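Periplasmic His/Glu/Gln/Arg/opine family-binding protein (Silicibacter pomeroyi, PDB 3I6V) binds lysine between its two lobes and probably serves as the periplasmic binding component of an amino-acid ABC transporter. Local coordinates at residues A[7-12]-A[46-51]; A[64-69]-A[183-188]. All coordinates share one frame; numbering follows the deposited sequence. Where two conformers were deposited one is given.

Contact 1: residues A[7-12]-A[46-51]. With LYS (lysine), chain B.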
ATOM      1  N   VAL A   7       9.587   0.392  19.283  1.00 33.36           N
ATOM      2  CA  VAL A   7       9.511  -0.250  17.976  0.50 31.48           C
ATOM      3  C   VAL A   7       9.597   0.814  16.883  1.00 30.88           C
ATOM      4  O   VAL A   7       8.849   1.792  16.880  1.00 31.34           O
ATOM      5  CB  VAL A   7       8.244  -1.133  17.810  0.50 31.48           C
ATOM      6  CG1 VAL A   7       6.980  -0.319  17.971  0.50 29.38           C
ATOM      7  CG2 VAL A   7       8.255  -1.852  16.453  0.50 30.46           C
ATOM      8  N   ARG A   8      10.524   0.626  15.961  1.00 29.11           N
ATOM      9  CA  ARG A   8      10.656   1.536  14.841  1.00 27.30           C
ATOM     10  C   ARG A   8       9.707   1.068  13.708  1.00 26.35           C
ATOM     11  O   ARG A   8       9.879  -0.032  13.150  1.00 26.00           O
ATOM     12  CB  ARG A   8      12.118   1.591  14.424  1.00 27.63           C
ATOM     13  CG  ARG A   8      13.023   2.386  15.451  1.00 29.53           C
ATOM     14  CD  ARG A   8      14.493   2.132  15.125  1.00 33.30           C
ATOM     15  NE  ARG A   8      14.664   0.672  15.100  1.00 39.39           N
ATOM     16  CZ  ARG A   8      15.683   0.014  14.551  1.00 41.26           C
ATOM     17  NH1 ARG A   8      15.681  -1.316  14.573  1.00 39.95           N
ATOM     18  NH2 ARG A   8      16.693   0.675  13.985  1.00 41.18           N
ATOM     19  N   MET A   9       8.666   1.858  13.456  1.00 24.19           N
ATOM     20  CA  MET A   9       7.655   1.552  12.445  1.00 24.32           C
ATOM     21  C   MET A   9       8.094   2.159  11.115  1.00 23.73           C
ATOM     22  O   MET A   9       8.185   3.389  11.003  1.00 23.81           O
ATOM     23  CB  MET A   9       6.278   2.094  12.881  1.00 23.66           C
ATOM     24  CG  MET A   9       5.849   1.584  14.283  1.00 25.37           C
ATOM     25  SD  MET A   9       5.158  -0.107  14.373  1.00 17.90           S
ATOM     26  CE  MET A   9       3.602   0.181  13.641  1.00 22.06           C
ATOM     27  N   GLY A  10       8.399   1.311  10.132  1.00 22.29           N
ATOM     28  CA  GLY A  10       8.840   1.767   8.814  1.00 22.34           C
ATOM     29  C   GLY A  10       7.678   1.923   7.827  1.00 23.38           C
ATOM     30  O   GLY A  10       6.835   1.024   7.690  1.00 22.20           O
ATOM     31  N   THR A  11       7.645   3.058   7.122  1.00 22.99           N
ATOM     32  CA  THR A  11       6.650   3.321   6.111  1.00 23.03           C
ATOM     33  C   THR A  11       7.271   4.091   4.950  1.00 24.45           C
ATOM     34  O   THR A  11       8.412   4.619   5.069  1.00 24.38           O
ATOM     35  CB  THR A  11       5.386   4.018   6.690  1.00 23.86           C
ATOM     36  OG1 THR A  11       4.312   3.912   5.744  1.00 24.82           O
ATOM     37  CG2 THR A  11       5.629   5.509   7.053  1.00 22.15           C
ATOM     38  N   GLU A  12       6.537   4.129   3.828  1.00 23.11           N
ATOM     39  CA  GLU A  12       7.017   4.774   2.621  1.00 24.21           C
ATOM     40  C   GLU A  12       6.875   6.316   2.711  1.00 24.16           C
ATOM     41  O   GLU A  12       7.729   7.029   2.227  1.00 23.70           O
ATOM     42  CB  GLU A  12       6.238   4.272   1.405  1.00 23.50           C
ATOM     43  CG  GLU A  12       6.771   4.750   0.071  1.00 23.24           C
ATOM     44  CD  GLU A  12       5.951   4.249  -1.148  1.00 25.05           C
ATOM     45  OE1 GLU A  12       4.851   3.661  -0.983  1.00 26.02           O
ATOM     46  OE2 GLU A  12       6.411   4.469  -2.282  1.00 25.33           O
ATOM     47  N   CYS A  46       6.228   3.689  20.021  1.00 37.74           N
ATOM     48  CA  CYS A  46       6.776   3.658  18.695  1.00 38.14           C
ATOM     49  C   CYS A  46       7.378   4.955  18.203  1.00 36.93           C
ATOM     50  O   CYS A  46       7.089   6.036  18.709  1.00 36.46           O
ATOM     51  CB  CYS A  46       5.762   3.121  17.704  1.00 38.93           C
ATOM     52  SG  CYS A  46       4.381   4.182  17.385  1.00 43.36           S
ATOM     53  N   GLU A  47       8.225   4.799  17.201  1.00 35.22           N
ATOM     54  CA  GLU A  47       8.873   5.884  16.535  1.00 34.61           C
ATOM     55  C   GLU A  47       8.719   5.574  15.034  1.00 32.84           C
ATOM     56  O   GLU A  47       8.864   4.423  14.601  1.00 32.53           O
ATOM     57  CB  GLU A  47      10.327   5.901  17.003  1.00 35.28           C
ATOM     58  CG  GLU A  47      11.358   6.313  15.995  1.00 40.37           C
ATOM     59  CD  GLU A  47      12.785   6.089  16.501  1.00 48.28           C
ATOM     60  OE1 GLU A  47      12.958   5.954  17.733  1.00 49.68           O
ATOM     61  OE2 GLU A  47      13.730   6.026  15.659  1.00 51.08           O
ATOM     62  N   TRP A  48       8.379   6.579  14.254  1.00 30.26           N
ATOM     63  CA  TRP A  48       8.120   6.391  12.830  1.00 29.06           C
ATOM     64  C   TRP A  48       9.349   6.647  11.985  1.00 28.61           C
ATOM     65  O   TRP A  48      10.077   7.622  12.224  1.00 27.83           O
ATOM     66  CB  TRP A  48       6.960   7.267  12.399  1.00 28.61           C
ATOM     67  CG  TRP A  48       5.702   6.741  12.921  1.00 27.89           C
ATOM     68  CD1 TRP A  48       5.097   7.062  14.113  1.00 28.79           C
ATOM     69  CD2 TRP A  48       4.891   5.748  12.307  1.00 27.31           C
ATOM     70  NE1 TRP A  48       3.933   6.333  14.261  1.00 29.90           N
ATOM     71  CE2 TRP A  48       3.787   5.513  13.168  1.00 28.29           C
ATOM     72  CE3 TRP A  48       4.986   5.031  11.116  1.00 26.71           C
ATOM     73  CZ2 TRP A  48       2.774   4.602  12.859  1.00 26.32           C
ATOM     74  CZ3 TRP A  48       3.970   4.134  10.802  1.00 27.83           C
ATOM     75  CH2 TRP A  48       2.884   3.921  11.676  1.00 26.02           C
ATOM     76  N   VAL A  49       9.593   5.770  11.009  1.00 26.93           N
ATOM     77  CA  VAL A  49      10.764   5.883  10.121  1.00 26.07           C
ATOM     78  C   VAL A  49      10.274   5.851   8.677  1.00 26.55           C
ATOM     79  O   VAL A  49       9.444   5.000   8.318  1.00 25.92           O
ATOM     80  CB  VAL A  49      11.834   4.777  10.368  1.00 26.33           C
ATOM     81  CG1 VAL A  49      13.107   4.998   9.487  1.00 24.63           C
ATOM     82  CG2 VAL A  49      12.237   4.748  11.849  1.00 27.93           C
ATOM     83  N   LYS A  50      10.753   6.803   7.867  1.00 25.80           N
ATOM     84  CA  LYS A  50      10.378   6.894   6.465  1.00 25.93           C
ATOM     85  C   LYS A  50      11.423   6.170   5.662  1.00 24.98           C
ATOM     86  O   LYS A  50      12.598   6.355   5.896  1.00 24.32           O
ATOM     87  CB  LYS A  50      10.301   8.369   6.026  1.00 26.57           C
ATOM     88  CG  LYS A  50      10.090   8.585   4.530  1.00 30.13           C
ATOM     89  CD  LYS A  50      10.170  10.099   4.210  1.00 36.43           C
ATOM     90  CE  LYS A  50      10.495  10.344   2.725  1.00 42.65           C
ATOM     91  NZ  LYS A  50       9.263  10.525   1.936  1.00 43.59           N
ATOM     92  N   ASN A  51      11.014   5.336   4.709  1.00 24.56           N
ATOM     93  CA  ASN A  51      11.987   4.672   3.857  1.00 24.65           C
ATOM     94  C   ASN A  51      11.405   4.540   2.458  1.00 25.36           C
ATOM     95  O   ASN A  51      10.214   4.272   2.341  1.00 26.15           O
ATOM     96  CB  ASN A  51      12.333   3.263   4.424  1.00 25.31           C
ATOM     97  CG  ASN A  51      13.592   2.693   3.819  1.00 23.05           C
ATOM     98  OD1 ASN A  51      14.655   2.781   4.412  1.00 25.73           O
ATOM     99  ND2 ASN A  51      13.495   2.142   2.626  1.00 23.44           N
TER
HETATM  100  N   LYS B   1      -0.320  -3.495  -2.380  1.00 19.25           N
HETATM  101  CA  LYS B   1       0.594  -3.470  -3.569  1.00 19.15           C
HETATM  102  C   LYS B   1       1.838  -4.292  -3.315  1.00 19.85           C
HETATM  103  O   LYS B   1       2.038  -4.732  -2.174  1.00 20.69           O
HETATM  104  CB  LYS B   1       0.984  -2.013  -3.922  1.00 18.75           C
HETATM  105  CG  LYS B   1       1.856  -1.305  -2.885  1.00 17.98           C
HETATM  106  CD  LYS B   1       2.112   0.178  -3.324  1.00 20.74           C
HETATM  107  CE  LYS B   1       3.072   0.952  -2.349  1.00 20.73           C
HETATM  108  NZ  LYS B   1       3.189   2.436  -2.783  1.00 20.25           N
HETATM  109  OXT LYS B   1       2.672  -4.508  -4.242  1.00 20.47           O
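Val7 to Glu12 and Cys46 to Asn51 are neighbouring parallel strands of the sheet in one lobe of this periplasmic binding protein, and the C-terminal end of strand 7-11 carries Glu12 into the lysine pocket. Five backbone hydrogen bonds alternate between them: Glu47 N to Val7 O, Met9 N to Glu47 O, Val49 N to Met9 O, Thr11 N to Val49 O and Asn51 N to Thr11 O. The last of these, from Asn51 N to Thr11 O, measures 2.7 Å. Each residue of one strand faces its mate in the other, and the axes of strands 7-11 and 46-50 are turned 31° from each other by the sheet twist.

On the face bearing Val7, Met9, Thr11, Cys46 and Trp48, the indole carries the packing. Met9 CB sits over one face of the six-membered ring of Trp48, 3.7 Å from its centroid and 15° off the normal, a CH-pi contact. Met9 CG rests 3.8 Å from Cys46 CB. Trp48 NE1 donates a hydrogen bond to Asp36 OD1 of helix 30-42, which helps set the turn of the ring.

On the other face, Arg8 and Glu47 run side by side. It is the aliphatic CG of Arg8 that meets the Glu47 carboxylate, 3.7 Å from Glu47 OE2, and the guanidinium turns instead to a salt bridge with Asp66. Val49 CG2 packs against Arg8 CB.

Past the last bridge, Glu12 has CG anti to the backbone N (chi1 -173°) and an extended chain, and its OE1 accepts a hydrogen bond from NZ of the bound lysine at 2.7 Å. Gln112 NE2 holds the second oxygen, OE2. A carboxylate so placed would be expected to favour a ligand with a positively charged end, as lysine has.

Contact 2: residues A[64-69]-A[183-188]. With NA (sodium ion), chain C.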
ATOM      1  N   ASN A  64      17.287  -1.374  10.009  1.00 28.20           N
ATOM      2  CA  ASN A  64      17.014   0.074  10.074  1.00 28.08           C
ATOM      3  C   ASN A  64      15.738   0.448  10.818  1.00 27.19           C
ATOM      4  O   ASN A  64      15.608   1.574  11.331  1.00 26.67           O
ATOM      5  CB  ASN A  64      16.952   0.709   8.684  1.00 29.35           C
ATOM      6  CG  ASN A  64      18.286   0.669   7.945  1.00 32.74           C
ATOM      7  OD1 ASN A  64      19.190  -0.086   8.292  1.00 34.05           O
ATOM      8  ND2 ASN A  64      18.388   1.471   6.884  1.00 34.81           N
ATOM      9  N   TYR A  65      14.774  -0.476  10.845  1.00 24.64           N
ATOM     10  CA  TYR A  65      13.534  -0.307  11.587  1.00 23.30           C
ATOM     11  C   TYR A  65      13.000  -1.724  11.809  1.00 23.35           C
ATOM     12  O   TYR A  65      13.649  -2.699  11.392  1.00 23.31           O
ATOM     13  CB  TYR A  65      12.501   0.574  10.834  1.00 23.00           C
ATOM     14  CG  TYR A  65      12.565   0.382   9.347  1.00 23.07           C
ATOM     15  CD1 TYR A  65      13.447   1.144   8.573  1.00 23.27           C
ATOM     16  CD2 TYR A  65      11.786  -0.597   8.704  1.00 21.32           C
ATOM     17  CE1 TYR A  65      13.554   0.955   7.193  1.00 22.08           C
ATOM     18  CE2 TYR A  65      11.881  -0.794   7.295  1.00 20.48           C
ATOM     19  CZ  TYR A  65      12.766  -0.018   6.561  1.00 19.92           C
ATOM     20  OH  TYR A  65      12.912  -0.171   5.204  1.00 20.72           O
ATOM     21  N   ASP A  66      11.836  -1.836  12.442  1.00 22.54           N
ATOM     22  CA  ASP A  66      11.377  -3.146  12.911  1.00 22.53           C
ATOM     23  C   ASP A  66      10.116  -3.678  12.263  1.00 21.67           C
ATOM     24  O   ASP A  66       9.815  -4.870  12.418  1.00 22.86           O
ATOM     25  CB  ASP A  66      11.197  -3.128  14.435  1.00 22.78           C
ATOM     26  CG  ASP A  66      12.455  -2.638  15.149  1.00 23.93           C
ATOM     27  OD1 ASP A  66      13.550  -3.190  14.898  1.00 26.92           O
ATOM     28  OD2 ASP A  66      12.351  -1.651  15.909  1.00 25.37           O
ATOM     29  N   THR A  67       9.354  -2.822  11.601  1.00 19.63           N
ATOM     30  CA  THR A  67       8.159  -3.272  10.899  1.00 20.32           C
ATOM     31  C   THR A  67       8.020  -2.538   9.572  1.00 20.25           C
ATOM     32  O   THR A  67       8.598  -1.444   9.393  1.00 20.37           O
ATOM     33  CB  THR A  67       6.852  -3.013  11.703  1.00 20.62           C
ATOM     34  OG1 THR A  67       6.564  -1.599  11.684  1.00 23.01           O
ATOM     35  CG2 THR A  67       6.955  -3.483  13.148  1.00 19.81           C
ATOM     36  N   ILE A  68       7.265  -3.125   8.649  1.00 19.40           N
ATOM     37  CA  ILE A  68       6.810  -2.396   7.459  1.00 20.42           C
ATOM     38  C   ILE A  68       5.301  -2.257   7.555  1.00 20.82           C
ATOM     39  O   ILE A  68       4.613  -3.264   7.671  1.00 19.96           O
ATOM     40  CB  ILE A  68       7.197  -3.125   6.161  1.00 19.53           C
ATOM     41  CG1 ILE A  68       8.720  -3.160   6.017  1.00 20.47           C
ATOM     42  CG2 ILE A  68       6.552  -2.446   4.929  1.00 20.96           C
ATOM     43  CD1 ILE A  68       9.184  -4.071   4.856  1.00 20.40           C
ATOM     44  N   ILE A  69       4.797  -1.020   7.577  1.00 20.74           N
ATOM     45  CA  ILE A  69       3.367  -0.786   7.539  1.00 21.74           C
ATOM     46  C   ILE A  69       3.186   0.288   6.450  1.00 22.99           C
ATOM     47  O   ILE A  69       3.368   1.490   6.696  1.00 23.02           O
ATOM     48  CB  ILE A  69       2.800  -0.405   8.935  1.00 22.42           C
ATOM     49  CG1 ILE A  69       1.273  -0.239   8.903  1.00 22.99           C
ATOM     50  CG2 ILE A  69       3.549   0.830   9.556  1.00 24.12           C
ATOM     51  CD1 ILE A  69       0.660   0.024  10.326  1.00 25.07           C
ATOM     52  N   GLY A 183       4.791  -6.176   7.684  1.00 18.91           N
ATOM     53  CA  GLY A 183       5.939  -7.036   7.463  1.00 19.03           C
ATOM     54  C   GLY A 183       6.918  -6.891   8.619  1.00 19.83           C
ATOM     55  O   GLY A 183       7.099  -5.802   9.158  1.00 19.16           O
ATOM     56  N   LEU A 184       7.524  -7.999   9.032  1.00 19.38           N
ATOM     57  CA  LEU A 184       8.566  -7.995  10.061  1.00 19.50           C
ATOM     58  C   LEU A 184       9.651  -8.986   9.700  1.00 19.46           C
ATOM     59  O   LEU A 184       9.423  -9.872   8.868  1.00 18.96           O
ATOM     60  CB  LEU A 184       8.005  -8.426  11.422  1.00 19.37           C
ATOM     61  CG  LEU A 184       6.971  -7.469  12.029  1.00 20.94           C
ATOM     62  CD1 LEU A 184       5.572  -7.969  11.670  1.00 17.44           C
ATOM     63  CD2 LEU A 184       7.170  -7.448  13.538  1.00 20.74           C
ATOM     64  N   ARG A 185      10.798  -8.894  10.376  1.00 18.59           N
ATOM     65  CA  ARG A 185      11.871  -9.854  10.116  1.00 19.06           C
ATOM     66  C   ARG A 185      11.385 -11.239  10.539  1.00 19.15           C
ATOM     67  O   ARG A 185      10.577 -11.363  11.476  1.00 17.81           O
ATOM     68  CB  ARG A 185      13.163  -9.523  10.887  1.00 19.66           C
ATOM     69  CG  ARG A 185      13.974  -8.291  10.336  1.00 19.46           C
ATOM     70  CD  ARG A 185      15.219  -8.020  11.256  1.00 20.95           C
ATOM     71  NE  ARG A 185      14.797  -7.492  12.574  1.00 20.56           N
ATOM     72  CZ  ARG A 185      14.433  -6.222  12.784  1.00 22.24           C
ATOM     73  NH1 ARG A 185      14.448  -5.341  11.774  1.00 20.64           N
ATOM     74  NH2 ARG A 185      14.042  -5.832  13.995  1.00 20.97           N
ATOM     75  N   GLU A 186      11.888 -12.269   9.864  1.00 19.19           N
ATOM     76  CA  GLU A 186      11.494 -13.655  10.199  1.00 20.30           C
ATOM     77  C   GLU A 186      11.976 -14.115  11.575  1.00 21.00           C
ATOM     78  O   GLU A 186      11.464 -15.096  12.104  1.00 18.59           O
ATOM     79  CB  GLU A 186      11.972 -14.626   9.109  1.00 20.71           C
ATOM     80  CG  GLU A 186      11.301 -14.273   7.757  1.00 18.37           C
ATOM     81  CD  GLU A 186      11.819 -15.088   6.573  1.00 21.08           C
ATOM     82  OE1 GLU A 186      13.024 -15.442   6.506  1.00 20.72           O
ATOM     83  OE2 GLU A 186      10.999 -15.345   5.685  1.00 20.39           O
ATOM     84  N   SER A 187      12.950 -13.398  12.150  1.00 21.45           N
ATOM     85  CA  SER A 187      13.451 -13.730  13.478  1.00 22.44           C
ATOM     86  C   SER A 187      12.673 -12.931  14.542  1.00 22.90           C
ATOM     87  O   SER A 187      12.996 -12.958  15.749  1.00 22.56           O
ATOM     88  CB  SER A 187      14.951 -13.424  13.550  1.00 23.46           C
ATOM     89  OG  SER A 187      15.145 -12.063  13.163  1.00 25.19           O
ATOM     90  N   ASP A 188      11.601 -12.266  14.129  1.00 22.62           N
ATOM     91  CA  ASP A 188      10.846 -11.455  15.090  1.00 24.76           C
ATOM     92  C   ASP A 188       9.443 -11.973  15.407  1.00 23.73           C
ATOM     93  O   ASP A 188       8.481 -11.178  15.482  1.00 22.80           O
ATOM     94  CB  ASP A 188      10.791  -9.981  14.637  1.00 25.05           C
ATOM     95  CG  ASP A 188      11.734  -9.100  15.439  1.00 31.24           C
ATOM     96  OD1 ASP A 188      11.828  -9.308  16.671  1.00 34.72           O
ATOM     97  OD2 ASP A 188      12.376  -8.206  14.840  1.00 36.61           O
TER
HETATM   98 NA    NA C 279       8.627 -15.625   5.546  1.00 17.71          NA
HETATM   99  O   HOH W   1      11.202  -7.078  12.520  1.00 19.59           O
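Asp66 and Arg185 meet with their flat groups almost perpendicular, carboxylate and guanidinium planes 82° apart. Arg185 NH2 reaches Asp66 OD1 at 2.8 Å in a salt bridge, arriving on the anti side of that oxygen and 18° out of the carboxylate plane, while the oxygen stays near the guanidinium plane. Beside it, NH1 donates to Tyr65 O, also at 2.8 Å, so two neighbouring acceptors line the edge of one guanidinium. Arg185 NH2 also forms a salt bridge with Asp188 OD2, with a weak, bent hydrogen bond. Over the centre of one guanidinium face lies a water that donates to Asp66 O and Asp188 OD2 and accepts from Arg185 N. An alanine in place of Arg185 would probably leave Tyr65 O without this donor, Asp66 OD1 with one partner fewer, and Asp188 OD2 without its arginine partner.

Further along, Thr67 and Leu184 lie side by side, with Thr67 CG2 4.0 Å from Leu184 CD2. The backbones then join in a single antiparallel hydrogen-bonded pair, Ile68 N to Gly183 O at 2.7 Å and Gly183 N to Ile68 O at 2.9 Å.

Glu186 OE2 binds the sodium ion at 2.4 Å, with Asp79, Ile82 and Asp83 completing the protein ligands. Leu184 packs on helix 189-204, whose Phe195 touches Thr67, and Ile68 rests on Leu60 of helix 56-61, while strand 83-89 flanks strand 180-184.

How the contacts relate
Strand 7-11 lies between strands 46-50 and 67-68, parallel to both: contact 1 gives its pairing with 46-50 on one flank, and 67-68 of contact 2 borders it on the other. The centres of the two contacts are about 10 Å apart. Asp66 OD1 joins them through charge, since Arg8 NH1 reaches it at 2.9 Å while Arg185 grips the same oxygen. Nearer the pocket, Thr11 OG1 and Ile69 O are 2.8 Å apart, a probable hydrogen bond. Contact 1 touches the bound lysine directly through Glu12, whereas in contact 2 the side chain of Ile68 stays about 9 Å from the ligand, and Glu186 serves the sodium site instead.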